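PDB 1TZ7: 4-alpha-glucanotransferase from Aquifex aeolicus, which belongs to the amylomaltase (D-enzyme) family of enzymes, whose fold is built round a (beta/alpha)8 barrel carrying large helical insertions. Local coordinates for residues 22-27 / 496-501; 86-91 / 126-131; 156-161 / 167-172; 440-445 / 492-497. All blocks are in the same frame, centred on the assembly; numbering follows the deposited sequence.

In the fold
The four contacts form two groups. Contacts 1 and 4 both use helix 491-500, and their centres are 7 Å apart: one fastens this C-terminal helix to the first barrel strand, the other packs it on helix 437-447. Tyr501 and Arg443 join the two through a probable hydrogen bond, close to a bound (4S)-2-methyl-2,4-pentanediol that probably comes from the crystallisation liquor. Contacts 2 and 3, with centres 20 Å apart and nearest atoms about 7 Å apart, lie in the long insertion between strands 60-62 and 222-227. Contact 3 is 46 Å from contact 1 and 49 Å from contact 4, centre to centre, across the chain's middle.

Contact 1 of 4, residues 22-27 / 496-501; sequences RLAGIL and KLLGIY
Arg22, just ahead of strand 23-27, reaches the C-terminal end of helix 491-500 and binds the backbone carbonyl of Tyr501, the first residue beyond it. From the backbone its CB points toward that helix; CG follows beside the backbone N and anti to the carbonyl carbon, CD continues the chain straight, and a bend at chi3 (56°) swings the head round to the carbonyl. NE makes a weak hydrogen bond to Tyr501 O at 3.3 Å. CZ, 3.5 Å from Tyr501 O, makes no bond of its own, and beyond it NH1 gives the stronger bond, 2.9 Å to Tyr501 O with an N-H...O angle of 162°. The oxygen lies at the edge of the guanidinium, within its plane, while NH1 approaches in the plane of the carbonyl; the strong NH1 bond, with the weak one from NE on the same edge, restrains the rotation of the head. NH2 donates to Ser448 O, and NH1 has a further weak bond to Leu446 O, so the arginine gathers carbonyls at or just beyond the C-terminal ends of helices 491-500 and 437-447. These oxygens may offset the nearby like charge of Arg503. Deeper in, the contact turns apolar: the methyl of Ala24 meets Leu498 CD2 at 3.6 Å, both residues being buried against Phe58. The Tyr501 hydroxyl bonds to Arg443 NH1. Strand 23-27 lies between strands 60-62 and 452-456 of the parallel barrel sheet, and helix 491-500 packs outside it, flanked by helix 437-447.

Contact 2 of 4, residues 86-91 / 126-131; sequences GNYVLI and ELLEKA
A 3-10 turn at residues 88-90 meets the side of helix 117-133, with Leu128 of the helix reaching toward Tyr88 and Ile91. One methyl makes both contacts: Leu128 CD1 is 3.8 Å from Tyr88 CD1 and 4.1 Å from Ile91 CD1. It is also 4.0 Å from Tyr88 CB, and so lies near the root of the tyrosine, approaching the ring obliquely. Tyr88 and Ile91 are brought to the same side by the turn, in which Ile91 N bonds to Tyr88 O at 3.2 Å. The loop belongs to the long insertion that follows barrel strand 60-62 and runs on through several helices before strand 222-227, so the contact joins the start of this excursion to one of its own helices. Tyr88 has its CG between the backbone N and the carbonyl carbon (chi1 76°), which directs the ring along the helix to where its OH bonds to Tyr121 O. Val89 CG1 sits over one face of that ring, away from its centre. Lys124, a turn before Leu128, adds a polar tie by bonding through NZ to Val89 O and Ile91 O, while Val201 and Val204 of helix 192-218 touch Tyr88 and Ile91 respectively.

Contact 3 of 4, residues 156-161 / 167-172; sequences ALYMAI and KEWYEW
Trp172 lies across Ile161 and Tyr158 where the chain, on leaving helix 149-165, folds back on that helix within the largely helical insertion between barrel strands 60-62 and 222-227. Ile161 supplies a CH-pi contact: its CG2 stands 3.4 Å from the centroid of the Trp172 six-membered ring, only 13° off the normal. That methyl is put over the indole by its position anti to the backbone N. The opposite face of Trp172 is closed by its own loop, with Trp169 CA 3.4 Å above the ring, so the indole is sandwiched between helix and loop. Its NE1 makes a weak bond back to Lys167 O, while the far edge abuts the helix, Trp172 CH2 lying 3.6 Å from Tyr158 O. The Tyr158 and Trp172 rings meet obliquely, their planes at 57°. Further along the tyrosine, CE1 touches Trp169 CD1 at 4.1 Å, at the edge of the Tyr158 ring; the nitrogen of that second indole bonds to Tyr233 O. A water beyond the phenol end accepts from Trp169 N at 3.1 Å and donates to Glu168 OE1 at 3.1 Å; Tyr158 OH is also bonded to it, although the modelled separation is doubtfully short.

Contact 4 of 4, residues 440-445 / 492-497; sequences ELIRLV and EFIKKL
Leu497 fits between Arg443 and Ile442, each of its two methyls meeting a different residue of helix 437-447. The tighter meeting is with the arginine. Leu497 CD1 lies against one face of the guanidinium, 3.4 Å from its plane and displaced from the middle of the group, with Arg443 NH2 at 3.5 Å and CZ at 3.8 Å. The arginine is extended from CG to NE (chi3 -171°), which carries the flat head across the gap to the leucine. Its rim is tied in turn: NH1 is held by Tyr501, beyond the segment, and NH2 makes a long, weak ion pair with Glu439. This flank is partly exposed, and a bound (4S)-2-methyl-2,4-pentanediol lies about 4 Å from the arginine side chain. Helices 437-447 and 491-500 precede and follow strand 452-456, and they lie side by side on the outside of the (beta/alpha)8 barrel. Their segments cross at -31°, with axes 11.8 Å apart at closest approach, a wide spacing spanned on one flank by the long Arg443 and on the other by branched aliphatic side chains. Toward the barrel the packing across this pair is looser. Leu497 CD2 is 4.0 Å from Ile442 CG2, and the same Ile442 CG2 only just meets Ile494 CD1, at 4.5 Å. Both isoleucines are buried, and both touch Ile455 of the strand beneath them, Ile494 also reaching Phe58 and Cys56.

Contact 1 of 4, residues 22-27 / 496-501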
# COMPACT_ATOMS: atom_id res chain seq x y z
N ARG A 22 -17.11 -6.30 -15.73
CA ARG A 22 -17.50 -5.18 -14.88
C ARG A 22 -17.45 -5.60 -13.42
O ARG A 22 -18.33 -6.30 -12.93
CB ARG A 22 -18.92 -4.72 -15.22
CG ARG A 22 -19.06 -4.14 -16.61
CD ARG A 22 -20.50 -3.75 -16.97
NE ARG A 22 -21.08 -2.82 -16.00
CZ ARG A 22 -20.71 -1.55 -15.87
NH1 ARG A 22 -21.29 -0.78 -14.95
NH2 ARG A 22 -19.75 -1.04 -16.64
N LEU A 23 -16.42 -5.15 -12.72
CA LEU A 23 -16.20 -5.56 -11.34
C LEU A 23 -16.27 -4.40 -10.40
O LEU A 23 -16.02 -3.26 -10.78
CB LEU A 23 -14.85 -6.24 -11.22
CG LEU A 23 -14.73 -7.55 -12.00
CD1 LEU A 23 -13.99 -7.35 -13.26
CD2 LEU A 23 -14.06 -8.59 -11.18
N ALA A 24 -16.63 -4.69 -9.15
CA ALA A 24 -16.66 -3.69 -8.09
C ALA A 24 -15.80 -4.15 -6.92
O ALA A 24 -15.62 -5.34 -6.71
CB ALA A 24 -18.08 -3.44 -7.64
N GLY A 25 -15.29 -3.21 -6.15
CA GLY A 25 -14.47 -3.54 -5.00
C GLY A 25 -14.53 -2.50 -3.92
O GLY A 25 -15.13 -1.43 -4.09
N ILE A 26 -13.90 -2.80 -2.79
CA ILE A 26 -13.80 -1.87 -1.70
C ILE A 26 -12.33 -1.60 -1.39
O ILE A 26 -11.51 -2.51 -1.38
CB ILE A 26 -14.52 -2.44 -0.44
CG1 ILE A 26 -16.04 -2.46 -0.68
CG2 ILE A 26 -14.18 -1.59 0.80
CD1 ILE A 26 -16.84 -3.00 0.49
N LEU A 27 -12.01 -0.33 -1.15
CA LEU A 27 -10.69 0.06 -0.66
C LEU A 27 -10.70 0.11 0.87
O LEU A 27 -11.37 0.95 1.47
CB LEU A 27 -10.28 1.42 -1.25
CG LEU A 27 -9.05 2.12 -0.66
CD1 LEU A 27 -7.85 1.22 -0.66
CD2 LEU A 27 -8.76 3.41 -1.43
N LYS A 496 -27.87 -4.56 -3.86
CA LYS A 496 -28.86 -4.12 -4.85
C LYS A 496 -28.21 -3.23 -5.91
O LYS A 496 -28.47 -3.39 -7.09
CB LYS A 496 -29.99 -3.36 -4.15
CG LYS A 496 -31.21 -3.12 -5.03
CD LYS A 496 -32.49 -3.57 -4.34
CE LYS A 496 -33.68 -3.43 -5.26
NZ LYS A 496 -33.78 -4.56 -6.23
N LEU A 497 -27.38 -2.30 -5.46
CA LEU A 497 -26.75 -1.33 -6.37
C LEU A 497 -25.82 -2.02 -7.36
O LEU A 497 -25.83 -1.72 -8.54
CB LEU A 497 -25.97 -0.29 -5.57
CG LEU A 497 -26.54 1.14 -5.55
CD1 LEU A 497 -28.03 1.14 -5.27
CD2 LEU A 497 -25.80 1.98 -4.54
N LEU A 498 -25.00 -2.95 -6.86
CA LEU A 498 -24.07 -3.69 -7.72
C LEU A 498 -24.83 -4.43 -8.82
O LEU A 498 -24.41 -4.44 -9.95
CB LEU A 498 -23.24 -4.69 -6.89
CG LEU A 498 -22.22 -4.11 -5.91
CD1 LEU A 498 -21.29 -5.21 -5.42
CD2 LEU A 498 -21.42 -2.97 -6.53
N GLY A 499 -25.96 -5.03 -8.45
CA GLY A 499 -26.78 -5.78 -9.40
C GLY A 499 -27.43 -4.87 -10.44
O GLY A 499 -27.50 -5.22 -11.61
N ILE A 500 -27.91 -3.71 -9.99
CA ILE A 500 -28.55 -2.74 -10.88
C ILE A 500 -27.59 -2.27 -11.98
O ILE A 500 -28.00 -2.10 -13.13
CB ILE A 500 -29.06 -1.51 -10.05
CG1 ILE A 500 -30.30 -1.90 -9.24
CG2 ILE A 500 -29.40 -0.34 -10.97
CD1 ILE A 500 -30.58 -0.97 -8.06
N TYR A 501 -26.32 -2.08 -11.62
CA TYR A 501 -25.32 -1.55 -12.56
C TYR A 501 -24.38 -2.65 -13.07
O TYR A 501 -23.31 -2.36 -13.60
CB TYR A 501 -24.52 -0.41 -11.90
CG TYR A 501 -25.41 0.73 -11.49
CD1 TYR A 501 -26.09 1.49 -12.44
CD2 TYR A 501 -25.61 1.04 -10.15
CE1 TYR A 501 -26.93 2.53 -12.07
CE2 TYR A 501 -26.44 2.08 -9.76
CZ TYR A 501 -27.10 2.82 -10.73
OH TYR A 501 -27.92 3.85 -10.35

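Contact 2 of 4, residues 86-91 / 126-131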
# COMPACT_ATOMS: atom_id res chain seq x y z
N GLY A 86 6.49 -8.23 5.61
CA GLY A 86 5.17 -7.91 6.10
C GLY A 86 5.21 -7.21 7.46
O GLY A 86 6.20 -7.28 8.18
N ASN A 87 4.11 -6.54 7.79
CA ASN A 87 4.02 -5.70 8.99
C ASN A 87 3.48 -6.52 10.17
O ASN A 87 2.33 -6.97 10.14
CB ASN A 87 3.09 -4.51 8.70
CG ASN A 87 3.22 -3.40 9.73
OD1 ASN A 87 4.05 -3.46 10.64
ND2 ASN A 87 2.38 -2.38 9.59
N TYR A 88 4.30 -6.70 11.21
CA TYR A 88 3.99 -7.68 12.26
C TYR A 88 2.78 -7.28 13.13
O TYR A 88 2.17 -8.13 13.77
CB TYR A 88 5.23 -7.95 13.14
CG TYR A 88 5.57 -6.84 14.16
CD1 TYR A 88 4.99 -6.83 15.43
CD2 TYR A 88 6.49 -5.84 13.85
CE1 TYR A 88 5.30 -5.83 16.36
CE2 TYR A 88 6.80 -4.83 14.77
CZ TYR A 88 6.21 -4.84 16.02
OH TYR A 88 6.52 -3.85 16.93
N VAL A 89 2.44 -5.99 13.13
CA VAL A 89 1.28 -5.51 13.91
C VAL A 89 -0.05 -5.93 13.28
O VAL A 89 -1.11 -5.81 13.91
CB VAL A 89 1.30 -3.96 14.10
CG1 VAL A 89 2.51 -3.54 14.91
CG2 VAL A 89 1.27 -3.24 12.76
N LEU A 90 -0.00 -6.42 12.04
CA LEU A 90 -1.20 -6.92 11.35
C LEU A 90 -1.44 -8.41 11.65
O LEU A 90 -2.41 -8.99 11.17
CB LEU A 90 -1.07 -6.73 9.85
CG LEU A 90 -0.72 -5.32 9.37
CD1 LEU A 90 -0.61 -5.28 7.86
CD2 LEU A 90 -1.75 -4.31 9.86
N ILE A 91 -0.57 -9.01 12.44
CA ILE A 91 -0.70 -10.43 12.75
C ILE A 91 -1.82 -10.66 13.76
O ILE A 91 -1.97 -9.91 14.72
CB ILE A 91 0.64 -10.99 13.30
CG1 ILE A 91 1.64 -11.13 12.15
CG2 ILE A 91 0.41 -12.34 13.98
CD1 ILE A 91 3.07 -11.43 12.61
N GLU A 126 5.66 -8.37 22.04
CA GLU A 126 5.79 -9.16 23.26
C GLU A 126 5.13 -10.53 23.08
O GLU A 126 5.67 -11.54 23.52
CB GLU A 126 5.16 -8.42 24.46
CG GLU A 126 6.15 -8.10 25.58
CD GLU A 126 7.48 -7.57 25.06
OE1 GLU A 126 8.53 -8.10 25.46
OE2 GLU A 126 7.46 -6.62 24.24
N LEU A 127 3.97 -10.56 22.42
CA LEU A 127 3.28 -11.81 22.13
C LEU A 127 4.13 -12.70 21.21
O LEU A 127 4.14 -13.91 21.35
CB LEU A 127 1.92 -11.55 21.47
CG LEU A 127 0.83 -10.95 22.37
CD1 LEU A 127 -0.43 -10.73 21.56
CD2 LEU A 127 0.55 -11.85 23.57
N LEU A 128 4.83 -12.07 20.27
CA LEU A 128 5.62 -12.80 19.27
C LEU A 128 6.96 -13.27 19.86
O LEU A 128 7.50 -14.29 19.45
CB LEU A 128 5.87 -11.92 18.04
CG LEU A 128 4.68 -11.77 17.08
CD1 LEU A 128 4.87 -10.58 16.16
CD2 LEU A 128 4.46 -13.04 16.28
N GLU A 129 7.48 -12.51 20.82
CA GLU A 129 8.69 -12.90 21.54
C GLU A 129 8.41 -14.13 22.39
O GLU A 129 9.22 -15.04 22.47
CB GLU A 129 9.19 -11.76 22.43
CG GLU A 129 9.90 -10.64 21.67
CD GLU A 129 11.33 -10.98 21.32
OE1 GLU A 129 11.81 -12.06 21.72
OE2 GLU A 129 11.98 -10.17 20.63
N LYS A 130 7.23 -14.14 23.01
CA LYS A 130 6.81 -15.24 23.87
C LYS A 130 6.50 -16.49 23.03
O LYS A 130 6.79 -17.61 23.45
CB LYS A 130 5.58 -14.83 24.68
CG LYS A 130 5.25 -15.76 25.83
CD LYS A 130 4.33 -15.09 26.86
CE LYS A 130 5.11 -14.18 27.81
NZ LYS A 130 4.83 -14.49 29.25
N ALA A 131 5.91 -16.28 21.86
CA ALA A 131 5.55 -17.38 20.97
C ALA A 131 6.80 -18.05 20.40
O ALA A 131 6.83 -19.26 20.22
CB ALA A 131 4.66 -16.87 19.83

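Contact 3 of 4, residues 156-161 / 167-172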
# COMPACT_ATOMS: atom_id res chain seq x y z
N ALA A 156 16.09 -10.27 7.80
CA ALA A 156 16.17 -10.78 9.17
C ALA A 156 17.53 -10.45 9.81
O ALA A 156 17.61 -10.21 11.02
CB ALA A 156 15.93 -12.26 9.19
N LEU A 157 18.58 -10.45 9.00
CA LEU A 157 19.91 -10.07 9.48
C LEU A 157 19.99 -8.56 9.69
O LEU A 157 20.59 -8.09 10.65
CB LEU A 157 20.98 -10.51 8.48
CG LEU A 157 22.43 -10.25 8.88
CD1 LEU A 157 22.78 -10.99 10.16
CD2 LEU A 157 23.37 -10.65 7.76
N TYR A 158 19.37 -7.81 8.79
CA TYR A 158 19.27 -6.36 8.92
C TYR A 158 18.61 -5.97 10.24
O TYR A 158 19.07 -5.07 10.93
CB TYR A 158 18.48 -5.80 7.72
CG TYR A 158 17.96 -4.38 7.86
CD1 TYR A 158 18.72 -3.30 7.42
CD2 TYR A 158 16.70 -4.13 8.38
CE1 TYR A 158 18.24 -2.00 7.52
CE2 TYR A 158 16.21 -2.83 8.49
CZ TYR A 158 16.98 -1.77 8.06
OH TYR A 158 16.50 -0.48 8.16
N MET A 159 17.54 -6.68 10.59
CA MET A 159 16.78 -6.38 11.81
C MET A 159 17.56 -6.78 13.07
O MET A 159 17.43 -6.15 14.10
CB MET A 159 15.43 -7.10 11.79
CG MET A 159 14.45 -6.58 10.74
SD MET A 159 13.96 -4.87 11.01
CE MET A 159 12.94 -5.02 12.49
N ALA A 160 18.36 -7.84 12.96
CA ALA A 160 19.11 -8.36 14.10
C ALA A 160 20.29 -7.45 14.45
O ALA A 160 20.63 -7.27 15.62
CB ALA A 160 19.60 -9.76 13.82
N ILE A 161 20.92 -6.88 13.42
CA ILE A 161 22.04 -5.96 13.60
C ILE A 161 21.54 -4.60 14.08
O ILE A 161 22.17 -3.95 14.92
CB ILE A 161 22.84 -5.80 12.28
CG1 ILE A 161 23.43 -7.14 11.84
CG2 ILE A 161 23.96 -4.77 12.45
CD1 ILE A 161 23.83 -7.18 10.38
N LYS A 167 21.27 1.14 15.97
CA LYS A 167 21.57 2.18 14.99
C LYS A 167 21.05 1.79 13.60
O LYS A 167 20.77 0.63 13.34
CB LYS A 167 23.08 2.43 14.92
CG LYS A 167 23.65 3.15 16.13
CD LYS A 167 25.16 3.33 16.00
CE LYS A 167 25.82 3.55 17.36
NZ LYS A 167 27.27 3.21 17.33
N GLU A 168 20.95 2.78 12.72
CA GLU A 168 20.58 2.54 11.31
C GLU A 168 21.76 1.93 10.55
O GLU A 168 22.88 1.91 11.05
CB GLU A 168 20.14 3.85 10.65
CG GLU A 168 18.70 3.85 10.14
CD GLU A 168 17.69 3.60 11.24
OE1 GLU A 168 16.93 2.60 11.14
OE2 GLU A 168 17.65 4.39 12.21
N TRP A 169 21.50 1.43 9.34
CA TRP A 169 22.52 0.67 8.60
C TRP A 169 23.68 1.55 8.16
O TRP A 169 24.82 1.11 8.12
CB TRP A 169 21.90 -0.07 7.39
CG TRP A 169 21.47 0.83 6.26
CD1 TRP A 169 20.21 1.28 6.00
CD2 TRP A 169 22.30 1.37 5.23
NE1 TRP A 169 20.20 2.07 4.88
CE2 TRP A 169 21.48 2.15 4.38
CE3 TRP A 169 23.67 1.29 4.92
CZ2 TRP A 169 21.97 2.83 3.27
CZ3 TRP A 169 24.15 1.97 3.81
CH2 TRP A 169 23.31 2.73 3.00
N TYR A 170 23.38 2.81 7.83
CA TYR A 170 24.40 3.75 7.36
C TYR A 170 25.23 4.31 8.52
O TYR A 170 26.18 5.06 8.30
CB TYR A 170 23.76 4.91 6.56
CG TYR A 170 22.62 5.60 7.27
CD1 TYR A 170 21.30 5.18 7.09
CD2 TYR A 170 22.85 6.69 8.12
CE1 TYR A 170 20.25 5.81 7.73
CE2 TYR A 170 21.80 7.33 8.76
CZ TYR A 170 20.51 6.88 8.57
OH TYR A 170 19.47 7.51 9.20
N GLU A 171 24.87 3.93 9.75
CA GLU A 171 25.63 4.33 10.94
C GLU A 171 26.46 3.15 11.50
O GLU A 171 27.26 3.34 12.42
CB GLU A 171 24.68 4.86 12.02
CG GLU A 171 23.68 5.89 11.52
CD GLU A 171 22.95 6.61 12.64
OE1 GLU A 171 22.11 5.98 13.31
OE2 GLU A 171 23.23 7.81 12.86
N TRP A 172 26.27 1.95 10.95
CA TRP A 172 26.99 0.76 11.41
C TRP A 172 28.47 0.86 11.08
O TRP A 172 28.88 1.67 10.25
CB TRP A 172 26.43 -0.51 10.76
CG TRP A 172 25.05 -0.85 11.19
CD1 TRP A 172 24.40 -0.43 12.32
CD2 TRP A 172 24.13 -1.71 10.51
NE1 TRP A 172 23.14 -0.97 12.38
CE2 TRP A 172 22.95 -1.76 11.28
CE3 TRP A 172 24.19 -2.45 9.32
CZ2 TRP A 172 21.83 -2.51 10.89
CZ3 TRP A 172 23.08 -3.19 8.94
CH2 TRP A 172 21.92 -3.22 9.73
O HOH W 1 18.43 0.86 9.13

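Contact 4 of 4, residues 440-445 / 492-497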
# COMPACT_ATOMS: atom_id res chain seq x y z
N GLU A 440 -25.21 9.07 -4.40
CA GLU A 440 -25.32 9.59 -5.77
C GLU A 440 -24.02 9.39 -6.53
O GLU A 440 -24.03 9.07 -7.73
CB GLU A 440 -25.68 11.08 -5.74
CG GLU A 440 -27.00 11.41 -6.43
CD GLU A 440 -28.15 10.57 -5.92
OE1 GLU A 440 -28.53 9.61 -6.62
OE2 GLU A 440 -28.66 10.86 -4.83
N LEU A 441 -22.89 9.56 -5.84
CA LEU A 441 -21.59 9.47 -6.48
C LEU A 441 -21.15 8.03 -6.63
O LEU A 441 -20.43 7.69 -7.56
CB LEU A 441 -20.54 10.26 -5.69
CG LEU A 441 -20.75 11.79 -5.65
CD1 LEU A 441 -19.43 12.51 -5.41
CD2 LEU A 441 -21.40 12.29 -6.93
N ILE A 442 -21.59 7.17 -5.71
CA ILE A 442 -21.39 5.74 -5.86
C ILE A 442 -22.09 5.25 -7.14
O ILE A 442 -21.51 4.51 -7.92
CB ILE A 442 -21.91 4.98 -4.62
CG1 ILE A 442 -20.92 5.11 -3.46
CG2 ILE A 442 -22.13 3.49 -4.95
CD1 ILE A 442 -21.52 4.81 -2.10
N ARG A 443 -23.34 5.68 -7.33
CA ARG A 443 -24.10 5.32 -8.54
C ARG A 443 -23.37 5.76 -9.81
O ARG A 443 -23.32 5.02 -10.78
CB ARG A 443 -25.48 5.95 -8.51
CG ARG A 443 -26.46 5.25 -7.58
CD ARG A 443 -27.83 5.88 -7.56
NE ARG A 443 -28.69 5.32 -6.52
CZ ARG A 443 -29.52 4.29 -6.69
NH1 ARG A 443 -29.62 3.70 -7.88
NH2 ARG A 443 -30.25 3.85 -5.68
N LEU A 444 -22.81 6.98 -9.79
CA LEU A 444 -22.10 7.53 -10.96
C LEU A 444 -20.85 6.68 -11.28
O LEU A 444 -20.54 6.43 -12.45
CB LEU A 444 -21.67 8.98 -10.68
CG LEU A 444 -22.42 10.13 -11.41
CD1 LEU A 444 -23.74 9.71 -11.98
CD2 LEU A 444 -22.59 11.31 -10.48
N VAL A 445 -20.15 6.26 -10.25
CA VAL A 445 -18.98 5.43 -10.42
C VAL A 445 -19.38 4.03 -10.97
O VAL A 445 -18.74 3.50 -11.87
CB VAL A 445 -18.20 5.28 -9.09
CG1 VAL A 445 -17.18 4.15 -9.17
CG2 VAL A 445 -17.51 6.59 -8.74
N GLU A 492 -27.58 -5.09 2.08
CA GLU A 492 -28.75 -5.17 1.19
C GLU A 492 -28.79 -3.97 0.24
O GLU A 492 -29.15 -4.10 -0.92
CB GLU A 492 -30.05 -5.24 2.00
CG GLU A 492 -31.09 -6.18 1.42
CD GLU A 492 -30.62 -7.63 1.43
OE1 GLU A 492 -30.30 -8.16 0.34
OE2 GLU A 492 -30.58 -8.24 2.52
N PHE A 493 -28.40 -2.81 0.76
CA PHE A 493 -28.37 -1.59 -0.03
C PHE A 493 -27.32 -1.69 -1.15
O PHE A 493 -27.62 -1.46 -2.32
CB PHE A 493 -28.10 -0.38 0.88
CG PHE A 493 -27.46 0.79 0.18
CD1 PHE A 493 -26.10 1.05 0.33
CD2 PHE A 493 -28.22 1.63 -0.62
CE1 PHE A 493 -25.50 2.13 -0.31
CE2 PHE A 493 -27.63 2.71 -1.27
CZ PHE A 493 -26.27 2.96 -1.11
N ILE A 494 -26.09 -2.05 -0.79
CA ILE A 494 -24.99 -2.05 -1.76
C ILE A 494 -25.10 -3.24 -2.73
O ILE A 494 -24.77 -3.12 -3.91
CB ILE A 494 -23.62 -2.05 -1.04
CG1 ILE A 494 -22.49 -1.72 -2.03
CG2 ILE A 494 -23.35 -3.39 -0.38
CD1 ILE A 494 -22.57 -0.32 -2.63
N LYS A 495 -25.56 -4.38 -2.24
CA LYS A 495 -25.80 -5.56 -3.09
C LYS A 495 -26.76 -5.21 -4.22
O LYS A 495 -26.50 -5.53 -5.38
CB LYS A 495 -26.35 -6.72 -2.26
CG LYS A 495 -26.56 -8.02 -3.06
CD LYS A 495 -27.07 -9.15 -2.17
CE LYS A 495 -27.25 -10.45 -2.95
NZ LYS A 495 -28.23 -11.37 -2.30
N LYS A 496 -27.87 -4.56 -3.86
CA LYS A 496 -28.86 -4.12 -4.85
C LYS A 496 -28.21 -3.23 -5.91
O LYS A 496 -28.47 -3.39 -7.09
CB LYS A 496 -29.99 -3.36 -4.15
CG LYS A 496 -31.21 -3.12 -5.03
CD LYS A 496 -32.49 -3.57 -4.34
CE LYS A 496 -33.68 -3.43 -5.26
NZ LYS A 496 -33.78 -4.56 -6.23
N LEU A 497 -27.38 -2.30 -5.46
CA LEU A 497 -26.75 -1.33 -6.37
C LEU A 497 -25.82 -2.02 -7.36
O LEU A 497 -25.83 -1.72 -8.54
CB LEU A 497 -25.97 -0.29 -5.57
CG LEU A 497 -26.54 1.14 -5.55
CD1 LEU A 497 -28.03 1.14 -5.27
CD2 LEU A 497 -25.80 1.98 -4.54